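Local coordinates for probable glutathione reductase (Sinorhizobium meliloti, PDB 4DNA), which probably reduces glutathione disulfide to glutathione with NADPH, working as an FAD-containing homodimer, at residues L8-G13 / V31-E36. Sequence-based numbering, arbitrary orientation.
With FAD (flavin-adenine dinucleotide), chain C.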
ATOM      1  N   LEU A   8      -5.490  29.651  28.541  1.00 89.18           N
ATOM      2  CA  LEU A   8      -4.496  29.171  27.595  1.00 85.82           C
ATOM      3  C   LEU A   8      -4.463  29.953  26.290  1.00 85.87           C
ATOM      4  O   LEU A   8      -5.358  29.808  25.463  1.00 85.42           O
ATOM      5  CB  LEU A   8      -4.729  27.692  27.275  1.00 84.21           C
ATOM      6  CG  LEU A   8      -3.763  27.145  26.220  1.00 82.28           C
ATOM      7  CD1 LEU A   8      -2.398  26.835  26.824  1.00 81.26           C
ATOM      8  CD2 LEU A   8      -4.342  25.918  25.548  1.00 79.53           C
ATOM      9  N   PHE A   9      -3.418  30.754  26.093  1.00 85.61           N
ATOM     10  CA  PHE A   9      -3.165  31.336  24.780  1.00 84.46           C
ATOM     11  C   PHE A   9      -2.234  30.442  23.967  1.00 81.84           C
ATOM     12  O   PHE A   9      -1.225  29.953  24.482  1.00 80.73           O
ATOM     13  CB  PHE A   9      -2.597  32.757  24.880  1.00 85.33           C
ATOM     14  CG  PHE A   9      -2.769  33.557  23.618  1.00 85.09           C
ATOM     15  CD1 PHE A   9      -1.902  33.384  22.538  1.00 83.50           C
ATOM     16  CD2 PHE A   9      -3.809  34.461  23.497  1.00 85.88           C
ATOM     17  CE1 PHE A   9      -2.065  34.106  21.371  1.00 83.32           C
ATOM     18  CE2 PHE A   9      -3.975  35.188  22.334  1.00 86.12           C
ATOM     19  CZ  PHE A   9      -3.104  35.010  21.270  1.00 85.24           C
ATOM     20  N   VAL A  10      -2.600  30.234  22.704  1.00 79.69           N
ATOM     21  CA  VAL A  10      -1.836  29.433  21.753  1.00 77.13           C
ATOM     22  C   VAL A  10      -1.356  30.347  20.626  1.00 76.20           C
ATOM     23  O   VAL A  10      -2.171  30.907  19.893  1.00 76.85           O
ATOM     24  CB  VAL A  10      -2.712  28.314  21.138  1.00 75.14           C
ATOM     25  CG1 VAL A  10      -1.982  27.599  20.019  1.00 74.10           C
ATOM     26  CG2 VAL A  10      -3.145  27.314  22.190  1.00 75.24           C
ATOM     27  N   ILE A  11      -0.046  30.510  20.487  1.00 74.55           N
ATOM     28  CA  ILE A  11       0.482  31.293  19.382  1.00 74.21           C
ATOM     29  C   ILE A  11       0.837  30.384  18.214  1.00 73.08           C
ATOM     30  O   ILE A  11       1.760  29.575  18.315  1.00 72.43           O
ATOM     31  CB  ILE A  11       1.738  32.097  19.762  1.00 74.37           C
ATOM     32  CG1 ILE A  11       1.527  32.868  21.062  1.00 76.69           C
ATOM     33  CG2 ILE A  11       2.090  33.059  18.641  1.00 76.32           C
ATOM     34  CD1 ILE A  11       2.788  33.522  21.602  1.00 77.72           C
ATOM     35  N   GLY A  12       0.112  30.532  17.108  1.00 71.62           N
ATOM     36  CA  GLY A  12       0.382  29.767  15.889  1.00 72.01           C
ATOM     37  C   GLY A  12      -0.737  28.802  15.562  1.00 74.27           C
ATOM     38  O   GLY A  12      -1.088  27.967  16.388  1.00 75.17           O
ATOM     39  N   GLY A  13      -1.305  28.915  14.361  1.00 73.69           N
ATOM     40  CA  GLY A  13      -2.481  28.138  13.994  1.00 73.07           C
ATOM     41  C   GLY A  13      -2.199  27.001  13.043  1.00 72.86           C
ATOM     42  O   GLY A  13      -3.010  26.689  12.171  1.00 74.02           O
ATOM     43  N   VAL A  31      -9.740  29.448  26.118  1.00 88.18           N
ATOM     44  CA  VAL A  31      -8.596  29.355  25.199  1.00 87.03           C
ATOM     45  C   VAL A  31      -8.657  30.480  24.170  1.00 86.37           C
ATOM     46  O   VAL A  31      -9.741  30.869  23.742  1.00 89.08           O
ATOM     47  CB  VAL A  31      -8.556  27.986  24.458  1.00 85.63           C
ATOM     48  CG1 VAL A  31      -7.351  27.879  23.536  1.00 82.86           C
ATOM     49  CG2 VAL A  31      -8.556  26.820  25.440  1.00 86.77           C
ATOM     50  N   ALA A  32      -7.504  31.005  23.777  1.00 85.29           N
ATOM     51  CA  ALA A  32      -7.423  31.932  22.646  1.00 86.16           C
ATOM     52  C   ALA A  32      -6.321  31.506  21.662  1.00 83.89           C
ATOM     53  O   ALA A  32      -5.283  30.983  22.075  1.00 83.11           O
ATOM     54  CB  ALA A  32      -7.194  33.350  23.140  1.00 87.17           C
ATOM     55  N   ILE A  33      -6.541  31.718  20.367  1.00 82.65           N
ATOM     56  CA  ILE A  33      -5.546  31.326  19.360  1.00 80.53           C
ATOM     57  C   ILE A  33      -5.371  32.359  18.241  1.00 81.00           C
ATOM     58  O   ILE A  33      -6.351  32.872  17.692  1.00 82.69           O
ATOM     59  CB  ILE A  33      -5.814  29.897  18.796  1.00 80.30           C
ATOM     60  CG1 ILE A  33      -4.770  29.513  17.727  1.00 78.08           C
ATOM     61  CG2 ILE A  33      -7.246  29.756  18.290  1.00 79.79           C
ATOM     62  CD1 ILE A  33      -4.609  28.024  17.486  1.00 75.24           C
ATOM     63  N   ALA A  34      -4.116  32.652  17.912  1.00 80.17           N
ATOM     64  CA  ALA A  34      -3.793  33.650  16.900  1.00 81.94           C
ATOM     65  C   ALA A  34      -2.984  33.082  15.734  1.00 81.49           C
ATOM     66  O   ALA A  34      -1.920  32.484  15.938  1.00 79.76           O
ATOM     67  CB  ALA A  34      -3.047  34.807  17.541  1.00 82.01           C
ATOM     68  N   GLU A  35      -3.488  33.271  14.514  1.00 81.01           N
ATOM     69  CA  GLU A  35      -2.716  32.939  13.314  1.00 79.58           C
ATOM     70  C   GLU A  35      -2.496  34.182  12.451  1.00 81.59           C
ATOM     71  O   GLU A  35      -3.450  34.884  12.104  1.00 83.07           O
ATOM     72  CB  GLU A  35      -3.378  31.807  12.514  1.00 78.46           C
ATOM     73  CG  GLU A  35      -2.868  31.640  11.087  1.00 78.69           C
ATOM     74  CD  GLU A  35      -1.482  31.005  10.997  1.00 75.10           C
ATOM     75  OE1 GLU A  35      -1.309  29.883  11.513  1.00 74.25           O
ATOM     76  OE2 GLU A  35      -0.564  31.607  10.385  1.00 73.65           O
ATOM     77  N   GLU A  36      -1.233  34.435  12.105  1.00 80.53           N
ATOM     78  CA  GLU A  36      -0.822  35.624  11.351  1.00 81.28           C
ATOM     79  C   GLU A  36      -0.952  35.499   9.823  1.00 82.15           C
ATOM     80  O   GLU A  36      -0.476  36.359   9.065  1.00 82.27           O
ATOM     81  CB  GLU A  36       0.626  35.974  11.696  1.00 81.05           C
ATOM     82  CG  GLU A  36       1.681  35.033  11.126  1.00 79.70           C
ATOM     83  CD  GLU A  36       3.083  35.617  11.215  1.00 80.94           C
ATOM     84  OE1 GLU A  36       3.215  36.827  11.541  1.00 82.28           O
ATOM     85  OE2 GLU A  36       4.056  34.875  10.958  1.00 76.02           O
TER
HETATM   86  PA  FAD C 500       3.099  25.060  11.360  1.00 71.98           P
HETATM   87  O1A FAD C 500       4.428  25.435  10.727  1.00 70.48           O
HETATM   88  O2A FAD C 500       2.175  24.027  10.755  1.00 72.80           O
HETATM   89  O5B FAD C 500       2.227  26.393  11.559  1.00 72.78           O
HETATM   90  C5B FAD C 500       2.421  27.297  12.655  1.00 72.43           C
HETATM   91  C4B FAD C 500       1.625  28.545  12.306  1.00 72.55           C
HETATM   92  O4B FAD C 500       1.944  29.657  13.142  1.00 71.01           O
HETATM   93  C3B FAD C 500       1.924  28.963  10.880  1.00 72.84           C
HETATM   94  O3B FAD C 500       0.693  28.965  10.141  1.00 71.60           O
HETATM   95  C2B FAD C 500       2.557  30.335  11.008  1.00 72.62           C
HETATM   96  O2B FAD C 500       2.188  31.185   9.922  1.00 72.55           O
HETATM   97  C1B FAD C 500       2.024  30.838  12.342  1.00 73.72           C
HETATM   98  N9A FAD C 500       2.914  31.803  13.030  1.00 74.97           N
HETATM   99  C8A FAD C 500       4.258  31.806  12.947  1.00 75.00           C
HETATM  100  N7A FAD C 500       4.814  32.780  13.706  1.00 76.00           N
HETATM  101  C5A FAD C 500       3.799  33.417  14.301  1.00 76.74           C
HETATM  102  C6A FAD C 500       3.713  34.547  15.239  1.00 78.41           C
HETATM  103  N6A FAD C 500       4.869  35.140  15.628  1.00 79.46           N
HETATM  104  N1A FAD C 500       2.478  34.936  15.652  1.00 78.97           N
HETATM  105  C2A FAD C 500       1.358  34.309  15.215  1.00 78.08           C
HETATM  106  N3A FAD C 500       1.370  33.265  14.354  1.00 77.06           N
HETATM  107  C4A FAD C 500       2.544  32.778  13.866  1.00 76.58           C
HETATM  108  N1  FAD C 500       5.234  16.544   7.350  1.00 64.60           N
HETATM  109  C2  FAD C 500       4.762  15.280   7.261  1.00 64.16           C
HETATM  110  O2  FAD C 500       4.524  14.642   8.310  1.00 64.41           O
HETATM  111  N3  FAD C 500       4.544  14.689   6.072  1.00 64.02           N
HETATM  112  C4  FAD C 500       4.777  15.301   4.893  1.00 64.26           C
HETATM  113  O4  FAD C 500       4.548  14.713   3.808  1.00 64.22           O
HETATM  114  C4X FAD C 500       5.304  16.689   4.914  1.00 64.55           C
HETATM  115  N5  FAD C 500       5.560  17.375   3.778  1.00 64.58           N
HETATM  116  C5X FAD C 500       6.034  18.648   3.844  1.00 65.29           C
HETATM  117  C6  FAD C 500       6.299  19.356   2.671  1.00 65.50           C
HETATM  118  C7  FAD C 500       6.796  20.662   2.728  1.00 65.90           C
HETATM  119  C7M FAD C 500       7.064  21.386   1.432  1.00 66.33           C
HETATM  120  C8  FAD C 500       7.032  21.319   4.053  1.00 66.03           C
HETATM  121  C8M FAD C 500       7.550  22.727   4.177  1.00 66.53           C
HETATM  122  C9  FAD C 500       6.770  20.616   5.221  1.00 66.02           C
HETATM  123  C9A FAD C 500       6.286  19.310   5.167  1.00 65.10           C
HETATM  124  N10 FAD C 500       6.021  18.609   6.361  1.00 65.06           N
HETATM  125  C10 FAD C 500       5.525  17.288   6.257  1.00 64.81           C
HETATM  126  C1' FAD C 500       6.274  19.257   7.661  1.00 65.65           C
HETATM  127  C2' FAD C 500       5.013  19.774   8.338  1.00 67.39           C
HETATM  128  O2' FAD C 500       4.322  20.658   7.450  1.00 66.91           O
HETATM  129  C3' FAD C 500       5.358  20.466   9.658  1.00 69.69           C
HETATM  130  O3' FAD C 500       6.217  19.596  10.404  1.00 68.86           O
HETATM  131  C4' FAD C 500       4.128  20.799  10.503  1.00 68.81           C
HETATM  132  O4' FAD C 500       3.342  21.792   9.832  1.00 70.33           O
HETATM  133  C5' FAD C 500       4.527  21.318  11.874  1.00 70.03           C
HETATM  134  O5' FAD C 500       3.546  22.256  12.310  1.00 71.78           O
HETATM  135  P   FAD C 500       3.773  23.295  13.527  1.00 71.47           P
HETATM  136  O1P FAD C 500       2.776  22.995  14.630  1.00 71.86           O
HETATM  137  O2P FAD C 500       5.245  23.399  13.846  1.00 71.28           O
HETATM  138  O3P FAD C 500       3.319  24.711  12.917  1.00 72.18           O
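V10 sits across from I33 in a parallel strand pairing and bonds to the residues on both sides of it: its N gives a hydrogen bond to A32 O (2.9 Å), and its O takes one from A34 N (3.3 Å). A32 N to L8 O and G12 N to A34 O extend the series, and the short axes of 8-11 and 31-35 diverge by only 14°.

Apolar contacts divide between the two faces of the sheet. On one, V10 and I33 lie side by side, CG1 of V10 3.7 Å from CD1 of I33; helix 15-25 covers this face at V31. On the other, F9 has CG anti to its backbone N (chi1 -160°), which carries the ring across to the neighbouring strand, with CD2 3.6 Å from A32 CB and CZ 3.7 Å from A34 CB. An alanine at F9 would probably leave both methyl groups without this partner and open a gap beside A115.

Strand 6-11, helix 15-25 and strand 31-35 form the beta-alpha-beta unit of a Rossmann-type FAD-binding fold, and G12 begins its glycine-rich turn. G12 CA lies 3.2 Å from FAD O4B, with the chain running close beside the adenosine ribose.

Polar contacts to the cofactor centre on E35. Its carboxylate accepts hydrogen bonds from both hydroxyls of the adenosine ribose, O3B to OE1 (2.6 Å) and O2B to OE2 (2.8 Å), while G13 N adds a weak, bent bond to OE1 (132°).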